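Local coordinates for 3-hydroxyacyl-thioester dehydratase Z (PDB 2C2I), which probably catalyses the reversible dehydration of (3R)-3-hydroxyacyl-CoA thioesters to trans-2-enoyl-CoA and water in lipid metabolism, at residues A13-G19 with A108-G114; V18-V24 with R72-Y78; Q28-N32 with I44-P48; T66-L70 with A140-S145. All blocks are in the same frame, centred on the assembly; numbering follows the deposited sequence.

Contact 1 (A13-G19 with A108-G114)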
loop_
_atom_site.group_PDB
_atom_site.type_symbol
_atom_site.label_atom_id
_atom_site.label_comp_id
_atom_site.label_asym_id
_atom_site.label_seq_id
_atom_site.Cartn_x
_atom_site.Cartn_y
_atom_site.Cartn_z
ATOM N N ALA A 13 19.555 8.666 -15.884
ATOM C CA ALA A 13 19.013 9.709 -15.005
ATOM C C ALA A 13 19.014 9.315 -13.530
ATOM O O ALA A 13 18.487 10.063 -12.678
ATOM C CB ALA A 13 17.603 10.105 -15.457
ATOM N N ALA A 14 19.608 8.161 -13.213
ATOM C CA ALA A 14 19.748 7.755 -11.818
ATOM C C ALA A 14 20.405 8.879 -11.037
ATOM O O ALA A 14 21.345 9.531 -11.520
ATOM C CB ALA A 14 20.552 6.449 -11.696
ATOM N N GLY A 15 19.904 9.140 -9.837
ATOM C CA GLY A 15 20.462 10.211 -9.044
ATOM C C GLY A 15 19.934 11.590 -9.418
ATOM O O GLY A 15 20.513 12.603 -8.992
ATOM N N GLU A 16 18.857 11.645 -10.211
ATOM C CA GLU A 16 18.163 12.917 -10.518
ATOM C C GLU A 16 16.760 12.980 -9.921
ATOM O O GLU A 16 16.124 11.949 -9.695
ATOM C CB GLU A 16 18.044 13.133 -12.033
ATOM C CG GLU A 16 19.384 13.281 -12.757
ATOM C CD GLU A 16 19.247 13.474 -14.258
ATOM O OE1 GLU A 16 18.107 13.466 -14.794
ATOM O OE2 GLU A 16 20.295 13.643 -14.912
ATOM N N LYS A 17 16.278 14.205 -9.684
ATOM C CA LYS A 17 14.860 14.453 -9.411
ATOM C C LYS A 17 14.065 14.130 -10.678
ATOM O O LYS A 17 14.506 14.423 -11.793
ATOM C CB LYS A 17 14.644 15.915 -8.961
ATOM C CG LYS A 17 13.212 16.286 -8.620
ATOM C CD LYS A 17 13.078 17.782 -8.277
ATOM C CE LYS A 17 11.611 18.215 -8.263
ATOM N NZ LYS A 17 11.387 19.558 -7.613
ATOM N N VAL A 18 12.904 13.496 -10.524
ATOM C CA VAL A 18 12.059 13.197 -11.686
ATOM C C VAL A 18 10.740 13.983 -11.715
ATOM O O VAL A 18 9.974 13.869 -12.668
ATOM C CB VAL A 18 11.809 11.671 -11.870
ATOM C CG1 VAL A 18 13.078 10.981 -12.279
ATOM C CG2 VAL A 18 11.255 11.070 -10.586
ATOM N N GLY A 19 10.481 14.771 -10.674
ATOM C CA GLY A 19 9.446 15.785 -10.765
ATOM C C GLY A 19 8.597 16.006 -9.533
ATOM O O GLY A 19 8.983 15.664 -8.392
ATOM N N ALA A 108 3.088 15.175 -4.523
ATOM C CA ALA A 108 4.279 14.365 -4.346
ATOM C C ALA A 108 5.478 14.943 -5.109
ATOM O O ALA A 108 5.289 15.567 -6.159
ATOM C CB ALA A 108 4.003 12.892 -4.784
ATOM N N THR A 109 6.682 14.712 -4.571
ATOM C CA THR A 109 7.954 14.961 -5.255
ATOM C C THR A 109 8.704 13.636 -5.276
ATOM O O THR A 109 8.785 12.987 -4.250
ATOM C CB THR A 109 8.799 15.942 -4.424
ATOM O OG1 THR A 109 8.038 17.154 -4.249
ATOM C CG2 THR A 109 10.112 16.240 -5.155
ATOM N N SER A 110 9.243 13.231 -6.429
ATOM C CA SER A 110 10.018 11.978 -6.491
ATOM C C SER A 110 11.412 12.163 -7.103
ATOM O O SER A 110 11.620 13.044 -7.955
ATOM C CB SER A 110 9.257 10.917 -7.302
ATOM O OG SER A 110 8.023 10.564 -6.684
ATOM N N SER A 111 12.337 11.298 -6.702
ATOM C CA SER A 111 13.693 11.259 -7.269
ATOM C C SER A 111 14.042 9.840 -7.625
ATOM O O SER A 111 13.564 8.899 -6.978
ATOM C CB SER A 111 14.710 11.746 -6.234
ATOM O OG SER A 111 14.334 13.026 -5.760
ATOM N N LEU A 112 14.882 9.669 -8.650
ATOM C CA LEU A 112 15.306 8.327 -9.024
ATOM C C LEU A 112 16.544 7.899 -8.227
ATOM O O LEU A 112 17.631 8.498 -8.356
ATOM C CB LEU A 112 15.571 8.301 -10.539
ATOM C CG LEU A 112 15.888 7.002 -11.243
ATOM C CD1 LEU A 112 14.760 5.989 -10.977
ATOM C CD2 LEU A 112 15.979 7.339 -12.744
ATOM N N VAL A 113 16.380 6.874 -7.388
ATOM C CA VAL A 113 17.488 6.369 -6.578
ATOM C C VAL A 113 18.447 5.535 -7.427
ATOM O O VAL A 113 19.678 5.717 -7.365
ATOM C CB VAL A 113 16.978 5.578 -5.362
ATOM C CG1 VAL A 113 18.136 4.998 -4.563
ATOM C CG2 VAL A 113 16.162 6.499 -4.468
ATOM N N GLY A 114 17.891 4.655 -8.250
ATOM C CA GLY A 114 18.728 3.745 -9.013
ATOM C C GLY A 114 17.911 2.961 -9.999
ATOM O O GLY A 114 16.696 2.851 -9.856
#

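Contact 2 (V18-V24 with R72-Y78)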
loop_
_atom_site.group_PDB
_atom_site.type_symbol
_atom_site.label_atom_id
_atom_site.label_comp_id
_atom_site.label_asym_id
_atom_site.label_seq_id
_atom_site.Cartn_x
_atom_site.Cartn_y
_atom_site.Cartn_z
ATOM N N VAL A 18 12.904 13.496 -10.524
ATOM C CA VAL A 18 12.059 13.197 -11.686
ATOM C C VAL A 18 10.740 13.983 -11.715
ATOM O O VAL A 18 9.974 13.869 -12.668
ATOM C CB VAL A 18 11.809 11.671 -11.870
ATOM C CG1 VAL A 18 13.078 10.981 -12.279
ATOM C CG2 VAL A 18 11.255 11.070 -10.586
ATOM N N GLY A 19 10.481 14.771 -10.674
ATOM C CA GLY A 19 9.446 15.785 -10.765
ATOM C C GLY A 19 8.597 16.006 -9.533
ATOM O O GLY A 19 8.983 15.664 -8.392
ATOM N N GLN A 20 7.478 16.676 -9.778
ATOM C CA GLN A 20 6.512 17.016 -8.753
ATOM C C GLN A 20 5.125 16.942 -9.376
ATOM O O GLN A 20 4.893 17.427 -10.488
ATOM C CB GLN A 20 6.796 18.413 -8.186
ATOM C CG GLN A 20 5.821 18.837 -7.105
ATOM C CD GLN A 20 6.235 20.114 -6.415
ATOM O OE1 GLN A 20 6.163 21.189 -6.996
ATOM N NE2 GLN A 20 6.670 20.000 -5.169
ATOM N N SER A 21 4.194 16.320 -8.668
ATOM C CA SER A 21 2.845 16.170 -9.185
ATOM C C SER A 21 2.058 17.465 -9.016
ATOM O O SER A 21 2.524 18.427 -8.385
ATOM C CB SER A 21 2.118 15.050 -8.438
ATOM O OG SER A 21 1.723 15.495 -7.144
ATOM N N ASP A 22 0.846 17.463 -9.548
ATOM C CA ASP A 22 -0.142 18.481 -9.220
ATOM C C ASP A 22 -0.704 18.189 -7.818
ATOM O O ASP A 22 -0.462 17.119 -7.244
ATOM C CB ASP A 22 -1.292 18.464 -10.243
ATOM C CG ASP A 22 -0.808 18.436 -11.699
ATOM O OD1 ASP A 22 0.286 18.969 -11.999
ATOM O OD2 ASP A 22 -1.541 17.882 -12.553
ATOM N N TRP A 23 -1.427 19.151 -7.260
ATOM C CA TRP A 23 -2.233 18.898 -6.072
ATOM C C TRP A 23 -3.428 18.025 -6.484
ATOM O O TRP A 23 -4.040 18.240 -7.545
ATOM C CB TRP A 23 -2.730 20.216 -5.462
ATOM C CG TRP A 23 -1.663 21.043 -4.804
ATOM C CD1 TRP A 23 -1.080 22.202 -5.294
ATOM C CD2 TRP A 23 -1.061 20.804 -3.529
ATOM N NE1 TRP A 23 -0.150 22.675 -4.398
ATOM C CE2 TRP A 23 -0.116 21.846 -3.305
ATOM C CE3 TRP A 23 -1.217 19.813 -2.556
ATOM C CZ2 TRP A 23 0.665 21.914 -2.143
ATOM C CZ3 TRP A 23 -0.441 19.885 -1.403
ATOM C CH2 TRP A 23 0.490 20.930 -1.207
ATOM N N VAL A 24 -3.745 17.033 -5.660
ATOM C CA VAL A 24 -4.947 16.226 -5.845
ATOM C C VAL A 24 -5.733 16.247 -4.545
ATOM O O VAL A 24 -5.148 16.201 -3.458
ATOM C CB VAL A 24 -4.669 14.752 -6.330
ATOM C CG1 VAL A 24 -3.670 14.707 -7.488
ATOM C CG2 VAL A 24 -4.237 13.848 -5.198
ATOM N N ARG A 72 -0.419 7.114 -9.624
ATOM C CA ARG A 72 -1.111 8.267 -10.244
ATOM C C ARG A 72 -0.222 9.513 -10.213
ATOM O O ARG A 72 -0.104 10.227 -11.204
ATOM C CB ARG A 72 -2.429 8.580 -9.529
ATOM C CG ARG A 72 -3.079 9.886 -9.956
ATOM C CD ARG A 72 -4.378 10.135 -9.215
ATOM N NE ARG A 72 -5.070 11.290 -9.773
ATOM C CZ ARG A 72 -6.021 11.970 -9.143
ATOM N NH1 ARG A 72 -6.408 11.609 -7.926
ATOM N NH2 ARG A 72 -6.579 13.023 -9.735
ATOM N N LEU A 73 0.378 9.772 -9.062
ATOM C CA LEU A 73 1.134 11.019 -8.868
ATOM C C LEU A 73 2.425 11.019 -9.699
ATOM O O LEU A 73 2.795 12.042 -10.305
ATOM C CB LEU A 73 1.364 11.263 -7.378
ATOM C CG LEU A 73 0.098 11.430 -6.500
ATOM C CD1 LEU A 73 0.465 11.673 -5.047
ATOM C CD2 LEU A 73 -0.796 12.547 -6.979
ATOM N N GLN A 74 3.094 9.873 -9.745
ATOM C CA GLN A 74 4.309 9.701 -10.560
ATOM C C GLN A 74 4.000 9.759 -12.067
ATOM O O GLN A 74 4.791 10.283 -12.829
ATOM C CB GLN A 74 5.046 8.419 -10.171
ATOM C CG GLN A 74 5.671 8.522 -8.769
ATOM C CD GLN A 74 6.110 7.189 -8.189
ATOM O OE1 GLN A 74 5.971 6.145 -8.818
ATOM N NE2 GLN A 74 6.632 7.226 -6.963
ATOM N N HIS A 75 2.815 9.296 -12.469
ATOM C CA HIS A 75 2.384 9.390 -13.880
ATOM C C HIS A 75 2.248 10.853 -14.340
ATOM O O HIS A 75 2.476 11.160 -15.519
ATOM C CB HIS A 75 1.069 8.624 -14.084
ATOM C CG HIS A 75 0.614 8.550 -15.509
ATOM N ND1 HIS A 75 1.091 7.603 -16.392
ATOM C CD2 HIS A 75 -0.291 9.284 -16.200
ATOM C CE1 HIS A 75 0.507 7.760 -17.567
ATOM N NE2 HIS A 75 -0.334 8.774 -17.480
ATOM N N GLN A 76 1.911 11.745 -13.404
ATOM C CA GLN A 76 1.863 13.184 -13.637
ATOM C C GLN A 76 3.270 13.772 -13.828
ATOM O O GLN A 76 3.418 14.856 -14.412
ATOM C CB GLN A 76 1.165 13.916 -12.478
ATOM C CG GLN A 76 -0.348 13.696 -12.404
ATOM C CD GLN A 76 -1.008 14.455 -11.272
ATOM O OE1 GLN A 76 -0.369 15.242 -10.572
ATOM N NE2 GLN A 76 -2.296 14.236 -11.095
HETATM N N MSE A 77 4.286 13.054 -13.346
HETATM C CA MSE A 77 5.682 13.526 -13.393
HETATM C C MSE A 77 6.479 13.088 -14.618
HETATM O O MSE A 77 7.247 13.876 -15.168
HETATM C CB MSE A 77 6.434 13.052 -12.153
HETATM C CG MSE A 77 5.815 13.459 -10.837
HETATM SE SE MSE A 77 6.905 12.679 -9.442
HETATM C CE MSE A 77 5.689 12.682 -8.019
ATOM N N TYR A 78 6.353 11.820 -15.007
ATOM C CA TYR A 78 7.176 11.253 -16.095
ATOM C C TYR A 78 6.511 10.036 -16.676
ATOM O O TYR A 78 5.617 9.444 -16.055
ATOM C CB TYR A 78 8.601 10.880 -15.626
ATOM C CG TYR A 78 8.640 9.870 -14.499
ATOM C CD1 TYR A 78 8.840 8.511 -14.748
ATOM C CD2 TYR A 78 8.461 10.277 -13.188
ATOM C CE1 TYR A 78 8.856 7.585 -13.692
ATOM C CE2 TYR A 78 8.470 9.372 -12.138
ATOM C CZ TYR A 78 8.663 8.042 -12.387
ATOM O OH TYR A 78 8.677 7.181 -11.305
HETATM O O HOH W 1 8.839 15.673 -14.309
#

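Contact 3 (Q28-N32 with I44-P48)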
loop_
_atom_site.group_PDB
_atom_site.type_symbol
_atom_site.label_atom_id
_atom_site.label_comp_id
_atom_site.label_asym_id
_atom_site.label_seq_id
_atom_site.Cartn_x
_atom_site.Cartn_y
_atom_site.Cartn_z
ATOM N N GLN A 28 -14.036 11.993 0.469
ATOM C CA GLN A 28 -14.672 10.942 1.262
ATOM C C GLN A 28 -15.131 9.788 0.359
ATOM O O GLN A 28 -15.018 8.619 0.736
ATOM C CB GLN A 28 -15.832 11.500 2.092
ATOM C CG GLN A 28 -16.399 10.479 3.060
ATOM C CD GLN A 28 -15.410 10.076 4.146
ATOM O OE1 GLN A 28 -14.981 10.903 4.945
ATOM N NE2 GLN A 28 -15.076 8.785 4.195
ATOM N N GLU A 29 -15.616 10.118 -0.838
ATOM C CA GLU A 29 -16.030 9.105 -1.816
ATOM C C GLU A 29 -14.878 8.151 -2.132
ATOM O O GLU A 29 -15.079 6.951 -2.230
ATOM C CB GLU A 29 -16.577 9.764 -3.093
ATOM C CG GLU A 29 -16.198 9.082 -4.411
ATOM C CD GLU A 29 -17.331 8.361 -5.153
ATOM O OE1 GLU A 29 -17.315 8.426 -6.403
ATOM O OE2 GLU A 29 -18.214 7.715 -4.529
ATOM N N GLU A 30 -13.673 8.700 -2.298
ATOM C CA GLU A 30 -12.502 7.870 -2.597
ATOM C C GLU A 30 -12.129 7.014 -1.408
ATOM O O GLU A 30 -11.726 5.853 -1.580
ATOM C CB GLU A 30 -11.316 8.732 -3.020
ATOM C CG GLU A 30 -11.548 9.441 -4.348
ATOM C CD GLU A 30 -10.447 10.439 -4.666
ATOM O OE1 GLU A 30 -9.826 10.996 -3.718
ATOM O OE2 GLU A 30 -10.188 10.638 -5.870
ATOM N N VAL A 31 -12.246 7.588 -0.215
ATOM C CA VAL A 31 -11.865 6.892 1.020
ATOM C C VAL A 31 -12.815 5.710 1.255
ATOM O O VAL A 31 -12.376 4.612 1.616
ATOM C CB VAL A 31 -11.798 7.844 2.236
ATOM C CG1 VAL A 31 -11.552 7.072 3.540
ATOM C CG2 VAL A 31 -10.686 8.876 2.055
ATOM N N ASN A 32 -14.109 5.950 1.013
ATOM C CA ASN A 32 -15.145 4.892 1.038
ATOM C C ASN A 32 -14.938 3.783 0.016
ATOM O O ASN A 32 -15.105 2.605 0.341
ATOM C CB ASN A 32 -16.530 5.514 0.840
ATOM C CG ASN A 32 -16.895 6.492 1.933
ATOM O OD1 ASN A 32 -16.208 6.614 2.938
ATOM N ND2 ASN A 32 -17.991 7.215 1.726
ATOM N N ILE A 44 -12.204 5.601 11.948
ATOM C CA ILE A 44 -11.357 6.779 11.695
ATOM C C ILE A 44 -11.347 7.213 10.213
ATOM O O ILE A 44 -11.056 8.370 9.911
ATOM C CB ILE A 44 -9.903 6.600 12.194
ATOM C CG1 ILE A 44 -9.208 5.436 11.464
ATOM C CG2 ILE A 44 -9.870 6.369 13.694
ATOM C CD1 ILE A 44 -7.716 5.311 11.826
ATOM N N HIS A 45 -11.657 6.289 9.306
ATOM C CA HIS A 45 -11.668 6.591 7.871
ATOM C C HIS A 45 -13.072 6.841 7.335
ATOM O O HIS A 45 -13.242 7.649 6.416
ATOM C CB HIS A 45 -11.009 5.471 7.047
ATOM C CG HIS A 45 -9.678 5.026 7.579
ATOM N ND1 HIS A 45 -8.594 5.879 7.711
ATOM C CD2 HIS A 45 -9.258 3.814 8.015
ATOM C CE1 HIS A 45 -7.576 5.210 8.217
ATOM N NE2 HIS A 45 -7.949 3.955 8.400
ATOM N N VAL A 46 -14.077 6.152 7.887
ATOM C CA VAL A 46 -15.378 6.121 7.205
ATOM C C VAL A 46 -16.598 6.532 8.039
ATOM O O VAL A 46 -17.705 6.601 7.498
ATOM C CB VAL A 46 -15.647 4.768 6.470
ATOM C CG1 VAL A 46 -14.521 4.455 5.456
ATOM C CG2 VAL A 46 -15.797 3.646 7.454
ATOM N N ASP A 47 -16.389 6.835 9.314
ATOM C CA ASP A 47 -17.505 7.159 10.201
ATOM C C ASP A 47 -17.413 8.608 10.629
ATOM O O ASP A 47 -16.793 8.904 11.642
ATOM C CB ASP A 47 -17.484 6.244 11.429
ATOM C CG ASP A 47 -18.783 6.312 12.239
ATOM O OD1 ASP A 47 -19.361 7.405 12.340
ATOM O OD2 ASP A 47 -19.210 5.264 12.764
ATOM N N PRO A 48 -18.036 9.523 9.862
ATOM C CA PRO A 48 -17.919 10.949 10.141
ATOM C C PRO A 48 -18.258 11.319 11.577
ATOM O O PRO A 48 -17.557 12.093 12.181
ATOM C CB PRO A 48 -18.930 11.577 9.169
ATOM C CG PRO A 48 -18.971 10.654 8.055
ATOM C CD PRO A 48 -18.869 9.281 8.677
HETATM O O HOH W 2 -18.277 7.926 5.163
#

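Contact 4 (T66-L70 with A140-S145)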
loop_
_atom_site.group_PDB
_atom_site.type_symbol
_atom_site.label_atom_id
_atom_site.label_comp_id
_atom_site.label_asym_id
_atom_site.label_seq_id
_atom_site.Cartn_x
_atom_site.Cartn_y
_atom_site.Cartn_z
ATOM N N THR A 66 -2.986 6.501 0.689
ATOM C CA THR A 66 -2.031 7.578 0.349
ATOM C C THR A 66 -0.784 6.975 -0.336
ATOM O O THR A 66 -0.309 7.461 -1.368
ATOM C CB THR A 66 -1.656 8.387 1.610
ATOM O OG1 THR A 66 -2.856 8.966 2.165
ATOM C CG2 THR A 66 -0.705 9.529 1.272
ATOM N N LEU A 67 -0.289 5.887 0.233
ATOM C CA LEU A 67 0.852 5.167 -0.363
ATOM C C LEU A 67 0.512 4.743 -1.791
ATOM O O LEU A 67 1.325 4.903 -2.686
ATOM C CB LEU A 67 1.229 3.935 0.485
ATOM C CG LEU A 67 2.322 3.027 -0.117
ATOM C CD1 LEU A 67 3.646 3.774 -0.242
ATOM C CD2 LEU A 67 2.488 1.770 0.741
ATOM N N ALA A 68 -0.697 4.207 -1.985
ATOM C CA ALA A 68 -1.182 3.729 -3.288
ATOM C C ALA A 68 -1.487 4.844 -4.296
ATOM O O ALA A 68 -1.775 4.560 -5.467
ATOM C CB ALA A 68 -2.415 2.817 -3.093
ATOM N N LEU A 69 -1.437 6.103 -3.852
ATOM C CA LEU A 69 -1.472 7.214 -4.803
ATOM C C LEU A 69 -0.155 7.396 -5.597
ATOM O O LEU A 69 -0.116 8.171 -6.548
ATOM C CB LEU A 69 -1.860 8.534 -4.120
ATOM C CG LEU A 69 -3.188 8.625 -3.365
ATOM C CD1 LEU A 69 -3.295 9.983 -2.650
ATOM C CD2 LEU A 69 -4.371 8.416 -4.322
ATOM N N LEU A 70 0.901 6.671 -5.235
ATOM C CA LEU A 70 2.200 6.862 -5.898
ATOM C C LEU A 70 2.161 6.710 -7.425
ATOM O O LEU A 70 2.700 7.560 -8.146
ATOM C CB LEU A 70 3.305 5.989 -5.260
ATOM C CG LEU A 70 4.250 6.696 -4.292
ATOM C CD1 LEU A 70 3.453 7.463 -3.201
ATOM C CD2 LEU A 70 5.234 5.660 -3.711
ATOM N N ALA A 140 2.775 13.556 4.478
ATOM C CA ALA A 140 1.776 12.515 4.633
ATOM C C ALA A 140 2.427 11.157 4.453
ATOM O O ALA A 140 2.013 10.180 5.072
ATOM C CB ALA A 140 0.662 12.695 3.642
ATOM N N CYS A 141 3.467 11.102 3.624
ATOM C CA CYS A 141 4.068 9.812 3.312
ATOM C C CYS A 141 5.477 10.044 2.798
ATOM O O CYS A 141 5.699 10.946 1.992
ATOM C CB CYS A 141 3.223 9.119 2.247
ATOM S SG CYS A 141 3.844 7.463 1.800
ATOM N N VAL A 142 6.420 9.237 3.285
ATOM C CA VAL A 142 7.784 9.196 2.765
ATOM C C VAL A 142 8.015 7.726 2.414
ATOM O O VAL A 142 7.947 6.862 3.284
ATOM C CB VAL A 142 8.851 9.664 3.771
ATOM C CG1 VAL A 142 10.248 9.677 3.113
ATOM C CG2 VAL A 142 8.521 11.055 4.357
ATOM N N ALA A 143 8.305 7.450 1.145
ATOM C CA ALA A 143 8.382 6.061 0.667
ATOM C C ALA A 143 9.566 5.873 -0.248
ATOM O O ALA A 143 9.882 6.752 -1.029
ATOM C CB ALA A 143 7.114 5.687 -0.092
ATOM N N GLU A 144 10.209 4.727 -0.140
ATOM C CA GLU A 144 11.111 4.304 -1.200
ATOM C C GLU A 144 10.500 3.049 -1.836
ATOM O O GLU A 144 10.279 2.050 -1.143
ATOM C CB GLU A 144 12.489 4.009 -0.633
ATOM C CG GLU A 144 13.508 3.664 -1.728
ATOM C CD GLU A 144 14.881 3.495 -1.142
ATOM O OE1 GLU A 144 15.425 4.496 -0.641
ATOM O OE2 GLU A 144 15.399 2.370 -1.114
ATOM N N SER A 145 10.210 3.130 -3.138
ATOM C CA SER A 145 9.419 2.108 -3.847
ATOM C C SER A 145 10.229 1.557 -5.023
ATOM O O SER A 145 11.227 2.152 -5.428
ATOM C CB SER A 145 8.094 2.675 -4.353
ATOM O OG SER A 145 8.290 3.731 -5.294
#

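Contact 1 (A13-G19 with A108-G114)
Leu112 swings its CG away from its own backbone N (chi1 -174°), while Val18 on the neighbouring strand holds CG1 beside its N (chi1 -69°), and the two apolar groups meet obliquely. Val18 CG1 lies 4.1 Å from Leu112 CB, and its other methyl, CG2, presses on the main chain, 3.3 Å from Ser110 O. Further out, the Leu112 isobutyl group packs against the bend at the start of segment 13-19, with CD2 3.7 Å from Ala13 O and CG packed on Ala14 CA. That bend is a type II turn from Ala13 to Glu16, closed by Glu16 N bonding to Ala13 O, with Gly15 at its third position.

The backbones run antiparallel. Leu112 is gripped at both ends: its N gives a hydrogen bond of 2.8 Å to Glu16 O, and its O receives Gly15 N. Lys17 then faces Ser111 as a non-hydrogen-bonded pair, its extended chain crossing Thr109 so that CE comes within 4.0 Å of Thr109 CG2. One residue on, the register slips: Val18 and Gly19 both face Ser110 in a classic beta bulge. Val18 N bonds to Ser110 O at 2.9 Å, Gly19 N reaches the same oxygen weakly, and Ser110 N meets Gly19 O at 3.1 Å. Ser110 OG turns to Thr129 on strand 122-133, and Glu16 OE1 forms a salt bridge with Arg2.

Main-chain polarity thus does most of the work of joining strand 17-25 to strand 105-119 in the hotdog sheet, while Val18 and Leu112 supply an apolar flank.

Contact 2 (V18-V24 with R72-Y78)
Gly19 and Met77 bring the backbones closest, CA to CA 5.1 Å, where the strand leaves its bulge and passes the 72-78 segment, the two chains running in opposed order so that Ser21 comes opposite Leu73. The polar link is Gln76, whose side chain extends beyond CG and places OE1 2.7 Å from Asp22 N, the donor nearly along the C=O axis. Gln76 OE1 also touches Ser21 CB at 3.3 Å, and the Asp22 carboxylate crosses beside the amide with its plane turned 31° from it. Ser21 OG donates to Asp22 O, the next residue, and pairs with Ala108 N on strand 105-119.

Packing contacts flank this link. Val24 CG1 sits over the centre of the Arg72 guanidinium, 3.9 Å above its plane, and the same methyl of Val24 meets Leu73 CD2 at 3.6 Å. Met77 is selenomethionine; its SE lies 3.7 Å from Gly19 C, against bare main chain. At the far end Val18 CG2 approaches the Tyr78 ring obliquely, 3.6 Å from CE2. A polar bridge lies nearby: one water gives a hydrogen bond to Val18 O and a second to the carbonyl oxygen of Met77.

Arg72 also packs on Thr38 of the second subunit. Helical turns laid against the curved antiparallel sheet, here meeting its edge strand 17-25, are the hallmark of the hotdog fold.

Contact 3 (Q28-N32 with I44-P48)
Gln28 spends both N-H groups of its amide at once. Gln28 NE2 donates to His45 O at 3.1 Å, almost perfectly straight (176°), and to Asn32 OD1, one helical turn ahead, at 2.8 Å; both acceptors lie in its amide plane. The helices so joined, 28-38 and 43-46, probably belong to the overhanging segment that MaoC-like hydratases add to the hotdog fold, and His45 is probably important for catalysis.

Beside the amide, Val31 CG1 lies 3.4 Å from the same His45 O and crosses the His45 side chain at about a right angle, touching CB. On the other flank Asn32 OD1 comes 3.7 Å from Val46 CG1, and a water donates to Val46 O at 2.7 Å and, weakly, to that Asn32 OD1.

A bend at chi2 (66°) curls the Gln28 chain so that the amide can reach across, and Thr59 OG1 holds its OE1. Farther out, Ile44 CG1 lies over one face of the His45 ring, and Ile44 in turn packs on Ala86 of the second subunit. The His45 ring also stacks with that of His62, a probable substrate-binding residue, and its ND1 is hydrogen-bonded to Ile60 O.

Contact 4 (T66-L70 with A140-S145)
Leu70 points its CB toward the strand, yet at 6.4 Å from Ala143 CB that atom is still short of contact. With chi1 at -101°, well off a staggered position, Leu70 CG advances to 5.2 Å from the same Ala143 CB and forks. Leu70 CD1 turns toward the Cys141 side but makes no close contact with the strand. Leu70 CD2 completes the approach: it comes 4.1 Å from Ala143 CB and 3.9 Å from Ser145 OG, and so spans two inward-facing residues of the strand.

Ala143 CB is shared with a second leucine. Leu67 CD1 meets Ala143 CB at 4.0 Å and also lies 4.2 Å from Cys141 SG, so one terminal methyl serves two neighbours. In the hotdog fold a helix is enclosed by a curved antiparallel sheet, and this is that interior: Cys141, Ala143 and Ser145 of strand 141-149 present small side chains to the helical segment, while the alternate residues Val142 and Glu144 point away. Thr66, four residues before Leu70, closes the opposite end. Thr66 CG2, set anti to the backbone N, reaches Cys141 CB at 4.1 Å and rests on Ala140 CB as well, where Ala140 and Cys141 both face Val131 in a classic beta bulge.

No hydrogen bond crosses between the segments. Leu67 also packs on Leu91 and Val94 of strand 86-95, and on Phe64 of the second subunit.

How the contacts relate
The chemistry of the four contacts varies with their place in the fold. Contact 4 is wholly buried, its centre about 4 Å from the centre of the chain, and relies on side-chain packing, with no hydrogen bond across. Contact 1, near the edge of the same sheet, is mainly backbone hydrogen bonding; contact 2 mixes one side-chain-to-backbone bond with packing and a water bridge. Contacts 1 and 2 share Val18 and Gly19, so both use strand 17-25, and Met77 CE reaches Ser110 OG between them. Contact 2 meets contact 4 loosely, through Gln74 and Ser145. Contact 3 stands apart, its centre about 32 Å from that of contact 1, and joins two helices through an amide near the probable catalytic site.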